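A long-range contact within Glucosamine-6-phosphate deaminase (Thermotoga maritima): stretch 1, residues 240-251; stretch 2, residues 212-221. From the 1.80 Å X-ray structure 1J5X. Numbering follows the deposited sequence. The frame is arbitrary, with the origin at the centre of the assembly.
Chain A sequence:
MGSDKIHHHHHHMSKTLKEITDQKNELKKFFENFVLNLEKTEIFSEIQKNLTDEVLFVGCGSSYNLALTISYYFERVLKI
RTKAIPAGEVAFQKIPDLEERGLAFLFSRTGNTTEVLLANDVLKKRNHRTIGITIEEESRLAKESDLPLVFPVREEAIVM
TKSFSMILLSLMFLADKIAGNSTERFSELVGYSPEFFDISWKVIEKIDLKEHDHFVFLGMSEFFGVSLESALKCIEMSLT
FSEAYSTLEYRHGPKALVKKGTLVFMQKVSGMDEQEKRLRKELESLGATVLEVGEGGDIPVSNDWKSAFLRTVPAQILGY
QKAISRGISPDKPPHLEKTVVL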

# COMPACT_ATOMS: atom_id res chain seq x y z
N THR A 240 -17.23 4.32 0.10
CA THR A 240 -17.77 3.44 -0.89
C THR A 240 -17.33 2.05 -0.50
O THR A 240 -16.13 1.89 -0.14
CB THR A 240 -17.17 3.80 -2.27
OG1 THR A 240 -17.46 5.19 -2.53
CG2 THR A 240 -17.70 2.89 -3.35
N PHE A 241 -18.26 1.11 -0.59
CA PHE A 241 -18.00 -0.28 -0.28
C PHE A 241 -16.93 -0.69 -1.31
O PHE A 241 -17.15 -0.57 -2.52
CB PHE A 241 -19.27 -1.14 -0.46
N SER A 242 -15.78 -1.14 -0.82
CA SER A 242 -14.69 -1.56 -1.69
C SER A 242 -14.08 -2.83 -1.15
O SER A 242 -14.05 -3.02 0.09
CB SER A 242 -13.61 -0.50 -1.70
OG SER A 242 -14.10 0.80 -2.03
N GLU A 243 -13.54 -3.63 -2.04
CA GLU A 243 -12.96 -4.90 -1.64
C GLU A 243 -11.81 -5.28 -2.58
O GLU A 243 -11.76 -4.83 -3.73
CB GLU A 243 -13.99 -6.02 -1.66
CG GLU A 243 -14.73 -6.16 -2.97
CD GLU A 243 -15.93 -7.16 -2.91
OE1 GLU A 243 -16.04 -8.04 -1.99
OE2 GLU A 243 -16.75 -7.11 -3.84
N ALA A 244 -10.92 -6.12 -2.05
CA ALA A 244 -9.77 -6.55 -2.85
C ALA A 244 -9.64 -8.07 -2.92
O ALA A 244 -9.97 -8.75 -1.97
CB ALA A 244 -8.56 -5.94 -2.26
N TYR A 245 -9.14 -8.61 -4.05
CA TYR A 245 -8.91 -10.03 -4.19
C TYR A 245 -7.68 -10.24 -5.06
O TYR A 245 -7.30 -9.35 -5.85
CB TYR A 245 -10.08 -10.71 -4.94
CG TYR A 245 -11.38 -10.71 -4.19
CD1 TYR A 245 -11.64 -11.67 -3.21
CD2 TYR A 245 -12.30 -9.70 -4.40
CE1 TYR A 245 -12.85 -11.63 -2.44
CE2 TYR A 245 -13.51 -9.64 -3.65
CZ TYR A 245 -13.78 -10.62 -2.68
OH TYR A 245 -14.97 -10.65 -2.03
N SER A 246 -7.10 -11.44 -4.94
CA SER A 246 -6.00 -11.83 -5.83
C SER A 246 -6.76 -11.97 -7.19
O SER A 246 -7.89 -12.52 -7.24
CB SER A 246 -5.41 -13.20 -5.42
OG SER A 246 -4.38 -13.54 -6.34
N THR A 247 -6.14 -11.54 -8.27
CA THR A 247 -6.86 -11.41 -9.55
C THR A 247 -7.84 -12.47 -10.01
O THR A 247 -9.04 -12.14 -10.27
CB THR A 247 -5.85 -11.06 -10.65
OG1 THR A 247 -5.08 -9.91 -10.22
CG2 THR A 247 -6.56 -10.66 -11.95
N LEU A 248 -7.34 -13.68 -10.18
CA LEU A 248 -8.18 -14.77 -10.68
C LEU A 248 -9.13 -15.30 -9.60
O LEU A 248 -10.05 -16.06 -9.93
CB LEU A 248 -7.28 -15.91 -11.19
CG LEU A 248 -6.36 -15.44 -12.31
CD1 LEU A 248 -5.50 -16.54 -12.78
CD2 LEU A 248 -7.21 -14.82 -13.45
N GLU A 249 -8.94 -14.88 -8.34
CA GLU A 249 -9.82 -15.38 -7.26
C GLU A 249 -11.19 -14.82 -7.44
O GLU A 249 -12.16 -15.39 -6.94
CB GLU A 249 -9.34 -14.92 -5.88
CG GLU A 249 -8.12 -15.73 -5.43
CD GLU A 249 -8.50 -17.20 -5.12
OE1 GLU A 249 -9.16 -17.48 -4.08
OE2 GLU A 249 -8.16 -18.08 -5.90
N TYR A 250 -11.26 -13.68 -8.13
CA TYR A 250 -12.52 -12.98 -8.29
C TYR A 250 -13.61 -13.83 -8.96
O TYR A 250 -14.79 -13.63 -8.69
CB TYR A 250 -12.31 -11.64 -9.03
CG TYR A 250 -13.51 -10.71 -8.85
CD1 TYR A 250 -13.86 -10.23 -7.58
CD2 TYR A 250 -14.31 -10.35 -9.94
CE1 TYR A 250 -14.94 -9.43 -7.39
CE2 TYR A 250 -15.43 -9.54 -9.77
CZ TYR A 250 -15.75 -9.08 -8.49
OH TYR A 250 -16.82 -8.27 -8.27
N ARG A 251 -13.25 -14.82 -9.76
CA ARG A 251 -14.27 -15.64 -10.39
C ARG A 251 -14.87 -16.64 -9.43
O ARG A 251 -15.98 -17.14 -9.70
CB ARG A 251 -13.69 -16.50 -11.52
CG ARG A 251 -13.30 -15.68 -12.79
CD ARG A 251 -13.06 -16.70 -13.92
NE ARG A 251 -12.79 -16.02 -15.20
CZ ARG A 251 -11.57 -15.76 -15.67
NH1 ARG A 251 -10.47 -16.11 -14.98
NH2 ARG A 251 -11.44 -15.13 -16.84
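Stretch 2, residues 212-221: HDHFVFLGMS

Stretch 2 lies beside stretch 1 as a parallel neighbour in a β-sheet: the strand that begins at His214 runs along the strand of stretch 1 that ends at Tyr245, with 19° between their N-to-C directions (signed crossing angle -19°) and a closest axial approach of 4.7 Å. Together the two stretches bury 855 Å².

His212 enters in extended conformation (phi/psi -129/122) but makes no contact. Asp213 bends the backbone (-129/18) before the strand begins; its O lies 3.6 Å from Thr240 CG2, and a water bridges the two stretches here, donating to Asp213 O (2.9 Å) and accepting from Phe241 N (2.9 Å). His214 opens the strand. Its CB shares a face of the sheet with those of Glu243, Val216, Tyr245 and Leu218, and with chi1 t its ring reaches back to stretch 1, where His214 NE2 donates to Glu243 OE2 at 2.8 Å, OE2 lying near the ring plane as an in-plane N-H requires. Glu243 OE1 in turn accepts from Tyr245 OH at 2.8 Å, so the carboxylate links both residues.

Phe215 pairs with Ser242 (CA-CA 4.6 Å) and bonds to the residues flanking it, as parallel strands do: Phe215 N donates to Phe241 O (3.1 Å), and Phe215 O accepts from Glu243 N (3.0 Å) while also meeting Ser242 CA at 3.1 Å in a CA-H...O contact. On the face shared with Ser242, Ala244 and Phe217, its ring receives Thr240 CG2 almost along the normal, 3.6 Å from the centroid. Val216, opposite Glu243, returns to the His214 face and sets CG1 over one face of the Tyr250 ring, 3.6 Å from Tyr250 CE1.

Phe217 repeats the ladder against Ala244: Phe217 N donates to Glu243 O at 2.8 Å, and Phe217 O accepts from Tyr245 N at 3.1 Å. Its CB is 4.3 Å from Ala244 CB, and its ring turns an edge to Ser242 CB, with Phe217 CE2 4.0 Å away. Leu218 pairs with Tyr245, and its CD2 touches two tyrosines, Leu218 CD2 lying 3.8 Å from both Tyr245 CB and Tyr250 CB.

Gly219 N still donates to Tyr245 O (3.2 Å). Its CA packs 3.1 Å from Thr247 OG1, and its O meets Ser246 CA at 3.2 Å. Selenomethionine Met220 stays extended (-102/152); its CE reaches Leu248 CD1 at 3.6 Å, and a second water lies 2.6 Å from Thr247 OG1 and is weakly bonded by Met220 N at 3.1 Å. Ser221, at the N-cap position before a helix, points its CB away from stretch 1 (phi/psi 50/-124).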

# COMPACT_ATOMS: atom_id res chain seq x y z
N HIS A 212 -21.28 4.60 -10.02
CA HIS A 212 -20.55 3.39 -9.54
C HIS A 212 -20.45 3.47 -8.03
O HIS A 212 -19.90 4.43 -7.51
CB HIS A 212 -19.14 3.35 -10.14
CG HIS A 212 -19.12 3.04 -11.60
ND1 HIS A 212 -19.23 4.02 -12.57
CD2 HIS A 212 -19.02 1.87 -12.26
CE1 HIS A 212 -19.18 3.45 -13.76
NE2 HIS A 212 -19.05 2.15 -13.60
N ASP A 213 -20.97 2.46 -7.35
CA ASP A 213 -20.92 2.46 -5.90
C ASP A 213 -20.37 1.16 -5.31
O ASP A 213 -20.59 0.88 -4.14
CB ASP A 213 -22.31 2.70 -5.30
CG ASP A 213 -22.72 4.13 -5.40
OD1 ASP A 213 -22.12 5.01 -4.75
OD2 ASP A 213 -23.67 4.38 -6.18
N HIS A 214 -19.67 0.39 -6.13
CA HIS A 214 -19.07 -0.89 -5.69
C HIS A 214 -17.70 -0.93 -6.38
O HIS A 214 -17.65 -1.11 -7.62
CB HIS A 214 -19.87 -2.05 -6.21
CG HIS A 214 -19.29 -3.38 -5.86
ND1 HIS A 214 -19.58 -4.52 -6.56
CD2 HIS A 214 -18.43 -3.74 -4.88
CE1 HIS A 214 -18.92 -5.54 -6.03
NE2 HIS A 214 -18.21 -5.09 -5.01
N PHE A 215 -16.65 -0.76 -5.58
CA PHE A 215 -15.28 -0.79 -6.14
C PHE A 215 -14.58 -2.12 -5.80
O PHE A 215 -14.60 -2.55 -4.62
CB PHE A 215 -14.45 0.33 -5.54
CG PHE A 215 -14.95 1.73 -5.84
CD1 PHE A 215 -15.91 1.95 -6.83
CD2 PHE A 215 -14.43 2.80 -5.16
CE1 PHE A 215 -16.34 3.26 -7.10
CE2 PHE A 215 -14.84 4.12 -5.42
CZ PHE A 215 -15.80 4.34 -6.39
N VAL A 216 -13.91 -2.70 -6.79
CA VAL A 216 -13.21 -3.99 -6.63
C VAL A 216 -11.77 -3.75 -7.10
O VAL A 216 -11.59 -3.15 -8.18
CB VAL A 216 -13.90 -5.04 -7.50
CG1 VAL A 216 -13.13 -6.37 -7.51
CG2 VAL A 216 -15.37 -5.26 -7.01
N PHE A 217 -10.78 -4.13 -6.29
CA PHE A 217 -9.36 -3.96 -6.62
C PHE A 217 -8.72 -5.34 -6.75
O PHE A 217 -8.72 -6.13 -5.81
CB PHE A 217 -8.75 -3.09 -5.53
CG PHE A 217 -9.37 -1.71 -5.50
CD1 PHE A 217 -8.91 -0.76 -6.39
CD2 PHE A 217 -10.43 -1.39 -4.63
CE1 PHE A 217 -9.46 0.54 -6.44
CE2 PHE A 217 -11.02 -0.10 -4.66
CZ PHE A 217 -10.52 0.87 -5.56
N LEU A 218 -8.18 -5.64 -7.94
CA LEU A 218 -7.62 -6.96 -8.19
C LEU A 218 -6.14 -6.91 -8.47
O LEU A 218 -5.70 -6.04 -9.20
CB LEU A 218 -8.33 -7.58 -9.42
CG LEU A 218 -9.86 -7.75 -9.41
CD1 LEU A 218 -10.29 -8.59 -10.68
CD2 LEU A 218 -10.25 -8.57 -8.12
N GLY A 219 -5.38 -7.81 -7.87
CA GLY A 219 -3.93 -7.84 -8.16
C GLY A 219 -3.32 -9.05 -7.47
O GLY A 219 -3.87 -9.51 -6.46
N MSE A 220 -2.21 -9.57 -7.99
CA MSE A 220 -1.55 -10.70 -7.35
C MSE A 220 -0.32 -10.31 -6.55
O MSE A 220 0.37 -9.34 -6.91
CB MSE A 220 -1.07 -11.73 -8.41
CG MSE A 220 -2.27 -12.32 -9.16
SE MSE A 220 -1.41 -13.64 -10.42
CE MSE A 220 -3.04 -14.75 -10.89
N SER A 221 -0.04 -11.12 -5.52
CA SER A 221 1.15 -10.97 -4.70
C SER A 221 1.33 -9.55 -4.22
O SER A 221 0.44 -9.05 -3.55
CB SER A 221 2.37 -11.44 -5.51
OG SER A 221 2.13 -12.74 -6.00
O HOH W 1 -20.73 2.27 -1.58
O HOH W 2 -2.71 -9.28 -11.01